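Local structure of methyltransferase (Streptomyces avermitilis, 3GIW) at residues G238-W252 against R263-P277. The protein binds S-adenosyl-L-homocysteine and is probably an S-adenosylmethionine-dependent methyltransferase with a Rossmann-like fold, though its substrate is unknown. Numbering follows the deposited sequence.
Sequences GLELVEPGIVQVHKW and RDEDIAMYGAVARKP
Glu240 and Arg275 pair through both backbone N-H groups, and from there 238-252 runs antiparallel to strand 269-275, next taking Val242 N to Val273 O (2.8 Å). The edge strand then loops away through the cis peptide before Pro244 and rejoins at Val247, which exchanges two bonds with Gly271; Val249 N to Met269 O closes the series. In the interruption a water accepts from Val273 N (3.0 Å) and from Trp252 NE1, the latter in the indole plane, and lies 2.8 Å from both Val242 O and Gly245 O, so it fills in where direct strand pairing fails.

From the end of the strand, the Gln248 side chain reaches to the 3-10 turn 264-266. Its chain is extended beyond CG (chi2 -175°), which carries NE2 to Asp264 O at 2.9 Å, nearly in the amide plane; a second, weak bond goes to Ile267 O. The Asp264 carboxylate meets Lys251 NZ, 3.1 Å from both OD1 and OD2, in a salt bridge whose individual hydrogen bonds are weak. His250 is sandwiched: Lys251 CG lies over one face, Ile267 CG1 over the other, 3.8 Å from the ring centroid in a CH-pi contact.

Apolar contacts lie on both sides of the sheet. Leu241 CD2 and Ile246 CG1 both close on Ala272 CB, the latter at 3.6 Å, while on the other side Val273 CG2 touches Trp252 CZ2, the two side chains crossing at about a right angle.

Strand 269-275 is the one reversed strand, set antiparallel between 195-201 and the edge strand 240-248, in the order 3-2-1-4-5-7-6 characteristic of class I methyltransferases. Helix 55-75 packs on Val249, Ile267 and Met269, and contributes Asn62 of the S-adenosyl-L-homocysteine site beside the Met269 side chain.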
loop_
_atom_site.group_PDB
_atom_site.type_symbol
_atom_site.label_atom_id
_atom_site.label_comp_id
_atom_site.label_asym_id
_atom_site.label_seq_id
_atom_site.Cartn_x
_atom_site.Cartn_y
_atom_site.Cartn_z
ATOM N N GLY A 238 -5.663 5.208 19.298
ATOM C CA GLY A 238 -4.712 6.205 19.778
ATOM C C GLY A 238 -4.289 7.243 18.754
ATOM O O GLY A 238 -3.551 8.158 19.091
ATOM N N LEU A 239 -4.693 7.072 17.494
ATOM C CA LEU A 239 -4.447 8.034 16.410
ATOM C C LEU A 239 -5.698 8.833 16.079
ATOM O O LEU A 239 -6.820 8.440 16.438
ATOM C CB LEU A 239 -3.946 7.301 15.143
ATOM C CG LEU A 239 -2.761 6.367 15.334
ATOM C CD1 LEU A 239 -2.311 5.689 14.022
ATOM C CD2 LEU A 239 -1.595 7.114 15.959
ATOM N N GLU A 240 -5.518 9.942 15.377
ATOM C CA GLU A 240 -6.615 10.851 15.063
ATOM C C GLU A 240 -7.000 10.708 13.586
ATOM O O GLU A 240 -6.331 11.205 12.701
ATOM C CB GLU A 240 -6.229 12.300 15.421
ATOM C CG GLU A 240 -5.904 12.451 16.940
ATOM C CD GLU A 240 -5.683 13.885 17.440
ATOM O OE1 GLU A 240 -5.422 14.770 16.617
ATOM O OE2 GLU A 240 -5.793 14.108 18.667
ATOM N N LEU A 241 -8.098 10.014 13.337
ATOM C CA LEU A 241 -8.529 9.761 11.957
ATOM C C LEU A 241 -8.919 11.026 11.234
ATOM O O LEU A 241 -9.650 11.873 11.782
ATOM C CB LEU A 241 -9.716 8.772 11.886
ATOM C CG LEU A 241 -9.359 7.295 12.072
ATOM C CD1 LEU A 241 -10.579 6.471 12.558
ATOM C CD2 LEU A 241 -8.767 6.678 10.820
ATOM N N VAL A 242 -8.454 11.161 9.999
ATOM C CA VAL A 242 -8.939 12.178 9.080
ATOM C C VAL A 242 -10.350 11.782 8.605
ATOM O O VAL A 242 -10.577 10.618 8.237
ATOM C CB VAL A 242 -7.982 12.317 7.860
ATOM C CG1 VAL A 242 -8.501 13.352 6.830
ATOM C CG2 VAL A 242 -6.564 12.689 8.345
ATOM N N GLU A 243 -11.315 12.693 8.604
ATOM C CA GLU A 243 -12.650 12.386 8.101
ATOM C C GLU A 243 -12.504 11.966 6.633
ATOM O O GLU A 243 -11.686 12.520 5.922
ATOM C CB GLU A 243 -13.617 13.593 8.262
ATOM C CG GLU A 243 -13.240 14.830 7.430
ATOM C CD GLU A 243 -13.715 14.800 5.968
ATOM O OE1 GLU A 243 -14.600 13.979 5.607
ATOM O OE2 GLU A 243 -13.180 15.629 5.183
ATOM N N PRO A 244 -13.311 10.995 6.179
ATOM C CA PRO A 244 -14.464 10.362 6.806
ATOM C C PRO A 244 -14.164 9.121 7.665
ATOM O O PRO A 244 -15.078 8.337 7.958
ATOM C CB PRO A 244 -15.305 9.963 5.595
ATOM C CG PRO A 244 -14.287 9.613 4.555
ATOM C CD PRO A 244 -13.139 10.559 4.774
ATOM N N GLY A 245 -12.922 8.947 8.103
ATOM C CA GLY A 245 -12.575 7.768 8.879
ATOM C C GLY A 245 -12.201 6.569 8.020
ATOM O O GLY A 245 -11.522 6.703 7.001
ATOM N N ILE A 246 -12.573 5.396 8.496
ATOM C CA ILE A 246 -12.235 4.144 7.821
ATOM C C ILE A 246 -13.431 3.733 6.956
ATOM O O ILE A 246 -14.497 3.390 7.485
ATOM C CB ILE A 246 -11.892 3.003 8.831
ATOM C CG1 ILE A 246 -10.764 3.432 9.795
ATOM C CG2 ILE A 246 -11.532 1.708 8.106
ATOM C CD1 ILE A 246 -10.623 2.509 11.049
ATOM N N VAL A 247 -13.266 3.871 5.647
ATOM C CA VAL A 247 -14.358 3.658 4.686
ATOM C C VAL A 247 -13.879 2.921 3.461
ATOM O O VAL A 247 -12.682 2.788 3.236
ATOM C CB VAL A 247 -14.981 4.982 4.229
ATOM C CG1 VAL A 247 -15.558 5.786 5.409
ATOM C CG2 VAL A 247 -13.969 5.852 3.453
ATOM N N GLN A 248 -14.792 2.347 2.683
ATOM C CA GLN A 248 -14.363 1.751 1.429
ATOM C C GLN A 248 -13.581 2.766 0.583
ATOM O O GLN A 248 -13.933 3.919 0.537
ATOM C CB GLN A 248 -15.540 1.181 0.638
ATOM C CG GLN A 248 -16.146 -0.084 1.242
ATOM C CD GLN A 248 -17.224 -0.612 0.292
ATOM O OE1 GLN A 248 -18.306 -0.026 0.168
ATOM N NE2 GLN A 248 -16.892 -1.690 -0.441
ATOM N N VAL A 249 -12.514 2.324 -0.077
ATOM C CA VAL A 249 -11.587 3.262 -0.709
ATOM C C VAL A 249 -12.236 4.194 -1.706
ATOM O O VAL A 249 -11.817 5.370 -1.802
ATOM C CB VAL A 249 -10.353 2.601 -1.370
ATOM C CG1 VAL A 249 -9.418 2.083 -0.320
ATOM C CG2 VAL A 249 -10.699 1.505 -2.385
ATOM N N HIS A 250 -13.265 3.763 -2.439
ATOM C CA HIS A 250 -13.896 4.628 -3.437
ATOM C C HIS A 250 -14.782 5.704 -2.808
ATOM O O HIS A 250 -15.260 6.598 -3.508
ATOM C CB HIS A 250 -14.669 3.796 -4.450
ATOM C CG HIS A 250 -15.858 3.111 -3.875
ATOM N ND1 HIS A 250 -15.778 2.274 -2.776
ATOM C CD2 HIS A 250 -17.157 3.097 -4.262
ATOM C CE1 HIS A 250 -16.981 1.795 -2.507
ATOM N NE2 HIS A 250 -17.834 2.270 -3.400
ATOM N N LYS A 251 -15.000 5.606 -1.512
ATOM C CA LYS A 251 -15.760 6.589 -0.738
ATOM C C LYS A 251 -14.883 7.568 0.072
ATOM O O LYS A 251 -15.411 8.414 0.796
ATOM C CB LYS A 251 -16.724 5.837 0.213
ATOM C CG LYS A 251 -17.731 5.000 -0.529
ATOM C CD LYS A 251 -18.754 4.349 0.388
ATOM C CE LYS A 251 -19.652 3.454 -0.424
ATOM N NZ LYS A 251 -20.832 2.959 0.361
ATOM N N TRP A 252 -13.560 7.424 -0.027
ATOM C CA TRP A 252 -12.614 8.291 0.685
ATOM C C TRP A 252 -12.212 9.468 -0.215
ATOM O O TRP A 252 -11.477 9.285 -1.178
ATOM C CB TRP A 252 -11.378 7.499 1.148
ATOM C CG TRP A 252 -10.508 8.188 2.157
ATOM C CD1 TRP A 252 -10.587 8.048 3.503
ATOM C CD2 TRP A 252 -9.481 9.170 1.905
ATOM N NE1 TRP A 252 -9.661 8.857 4.120
ATOM C CE2 TRP A 252 -8.989 9.576 3.162
ATOM C CE3 TRP A 252 -8.919 9.719 0.750
ATOM C CZ2 TRP A 252 -7.960 10.538 3.297
ATOM C CZ3 TRP A 252 -7.908 10.689 0.882
ATOM C CH2 TRP A 252 -7.437 11.067 2.145
ATOM N N ARG A 263 -20.142 -0.460 -7.665
ATOM C CA ARG A 263 -21.025 -0.928 -6.617
ATOM C C ARG A 263 -20.198 -1.204 -5.348
ATOM O O ARG A 263 -19.006 -1.486 -5.462
ATOM C CB ARG A 263 -21.708 -2.220 -7.089
ATOM C CG ARG A 263 -22.434 -2.070 -8.404
ATOM C CD ARG A 263 -22.953 -3.413 -8.896
ATOM N NE ARG A 263 -21.869 -4.345 -9.136
ATOM C CZ ARG A 263 -22.047 -5.614 -9.447
ATOM N NH1 ARG A 263 -23.257 -6.115 -9.604
ATOM N NH2 ARG A 263 -20.990 -6.376 -9.663
ATOM N N ASP A 264 -20.813 -1.199 -4.167
ATOM C CA ASP A 264 -20.052 -1.503 -2.955
ATOM C C ASP A 264 -19.416 -2.886 -3.028
ATOM O O ASP A 264 -18.309 -3.062 -2.543
ATOM C CB ASP A 264 -20.888 -1.340 -1.686
ATOM C CG ASP A 264 -21.310 0.101 -1.407
ATOM O OD1 ASP A 264 -20.932 1.049 -2.125
ATOM O OD2 ASP A 264 -22.016 0.206 -0.389
ATOM N N GLU A 265 -20.095 -3.858 -3.651
ATOM C CA GLU A 265 -19.588 -5.205 -3.719
ATOM C C GLU A 265 -18.342 -5.319 -4.604
ATOM O O GLU A 265 -17.641 -6.310 -4.534
ATOM C CB GLU A 265 -20.626 -6.194 -4.226
ATOM C CG GLU A 265 -21.164 -5.950 -5.639
ATOM C CD GLU A 265 -21.919 -7.165 -6.121
ATOM O OE1 GLU A 265 -21.219 -8.148 -6.533
ATOM O OE2 GLU A 265 -23.179 -7.181 -6.035
ATOM N N ASP A 266 -18.081 -4.290 -5.424
ATOM C CA ASP A 266 -16.924 -4.288 -6.347
ATOM C C ASP A 266 -15.614 -3.811 -5.704
ATOM O O ASP A 266 -14.598 -3.746 -6.386
ATOM C CB ASP A 266 -17.224 -3.432 -7.602
ATOM C CG ASP A 266 -18.422 -3.917 -8.375
ATOM O OD1 ASP A 266 -18.699 -5.126 -8.376
ATOM O OD2 ASP A 266 -19.110 -3.040 -8.985
ATOM N N ILE A 267 -15.641 -3.465 -4.419
ATOM C CA ILE A 267 -14.505 -2.845 -3.720
ATOM C C ILE A 267 -14.286 -3.643 -2.421
ATOM O O ILE A 267 -15.197 -3.719 -1.592
ATOM C CB ILE A 267 -14.792 -1.323 -3.425
ATOM C CG1 ILE A 267 -14.993 -0.538 -4.719
ATOM C CG2 ILE A 267 -13.677 -0.710 -2.530
ATOM C CD1 ILE A 267 -13.759 -0.480 -5.624
ATOM N N ALA A 268 -13.094 -4.180 -2.229
ATOM C CA ALA A 268 -12.791 -5.016 -1.058
ATOM C C ALA A 268 -11.626 -4.435 -0.250
ATOM O O ALA A 268 -10.872 -5.201 0.379
ATOM C CB ALA A 268 -12.508 -6.503 -1.469
HETATM N N MSE A 269 -11.439 -3.108 -0.282
HETATM C CA MSE A 269 -10.446 -2.414 0.538
HETATM C C MSE A 269 -11.108 -1.340 1.343
HETATM O O MSE A 269 -11.828 -0.517 0.784
HETATM C CB MSE A 269 -9.385 -1.645 -0.264
HETATM C CG MSE A 269 -8.396 -2.374 -0.967
HETATM SE SE MSE A 269 -7.199 -3.460 0.076
HETATM C CE MSE A 269 -6.103 -3.758 -1.450
ATOM N N TYR A 270 -10.822 -1.312 2.634
ATOM C CA TYR A 270 -10.982 -0.113 3.453
ATOM C C TYR A 270 -9.766 0.779 3.278
ATOM O O TYR A 270 -8.643 0.281 3.126
ATOM C CB TYR A 270 -11.106 -0.465 4.932
ATOM C CG TYR A 270 -12.395 -1.128 5.323
ATOM C CD1 TYR A 270 -13.614 -0.485 5.188
ATOM C CD2 TYR A 270 -12.394 -2.400 5.886
ATOM C CE1 TYR A 270 -14.788 -1.083 5.582
ATOM C CE2 TYR A 270 -13.592 -3.018 6.278
ATOM C CZ TYR A 270 -14.780 -2.354 6.110
ATOM O OH TYR A 270 -16.007 -2.902 6.484
ATOM N N GLY A 271 -9.966 2.080 3.334
ATOM C CA GLY A 271 -8.879 3.053 3.392
ATOM C C GLY A 271 -9.056 4.025 4.532
ATOM O O GLY A 271 -10.169 4.314 4.950
ATOM N N ALA A 272 -7.914 4.472 5.076
ATOM C CA ALA A 272 -7.915 5.414 6.173
ATOM C C ALA A 272 -6.576 6.106 6.317
ATOM O O ALA A 272 -5.526 5.544 5.964
ATOM C CB ALA A 272 -8.260 4.686 7.510
ATOM N N VAL A 273 -6.637 7.335 6.839
ATOM C CA VAL A 273 -5.456 8.152 7.116
ATOM C C VAL A 273 -5.673 8.754 8.501
ATOM O O VAL A 273 -6.787 9.221 8.816
ATOM C CB VAL A 273 -5.333 9.281 6.088
ATOM C CG1 VAL A 273 -4.129 10.218 6.404
ATOM C CG2 VAL A 273 -5.215 8.701 4.677
ATOM N N ALA A 274 -4.627 8.760 9.335
ATOM C CA ALA A 274 -4.742 9.264 10.700
ATOM C C ALA A 274 -3.430 9.917 11.163
ATOM O O ALA A 274 -2.360 9.482 10.799
ATOM C CB ALA A 274 -5.105 8.173 11.657
ATOM N N ARG A 275 -3.574 10.944 12.007
ATOM C CA ARG A 275 -2.447 11.714 12.572
ATOM C C ARG A 275 -2.020 11.154 13.921
ATOM O O ARG A 275 -2.866 10.788 14.758
ATOM C CB ARG A 275 -2.867 13.173 12.770
ATOM C CG ARG A 275 -1.756 14.106 13.265
ATOM C CD ARG A 275 -2.183 15.578 13.155
ATOM N NE ARG A 275 -1.116 16.488 13.554
ATOM C CZ ARG A 275 -0.773 16.758 14.811
ATOM N NH1 ARG A 275 -1.396 16.175 15.836
ATOM N NH2 ARG A 275 0.227 17.606 15.037
ATOM N N LYS A 276 -0.709 11.104 14.138
ATOM C CA LYS A 276 -0.137 10.737 15.427
ATOM C C LYS A 276 -0.036 11.994 16.324
ATOM O O LYS A 276 0.652 12.941 15.958
ATOM C CB LYS A 276 1.262 10.122 15.206
ATOM C CG LYS A 276 1.986 9.762 16.493
ATOM C CD LYS A 276 3.299 9.081 16.263
ATOM C CE LYS A 276 4.053 8.896 17.598
ATOM N NZ LYS A 276 5.174 7.905 17.416
ATOM N N PRO A 277 -0.712 11.982 17.485
ATOM C CA PRO A 277 -0.639 13.133 18.422
ATOM C C PRO A 277 0.761 13.399 18.916
ATOM O O PRO A 277 1.585 12.495 19.062
ATOM C CB PRO A 277 -1.534 12.699 19.591
ATOM C CG PRO A 277 -2.378 11.624 19.087
ATOM C CD PRO A 277 -1.661 10.950 17.945
ATOM O OXT PRO A 277 1.083 14.563 19.203
HETATM O O HOH W 1 -9.401 8.476 6.950
#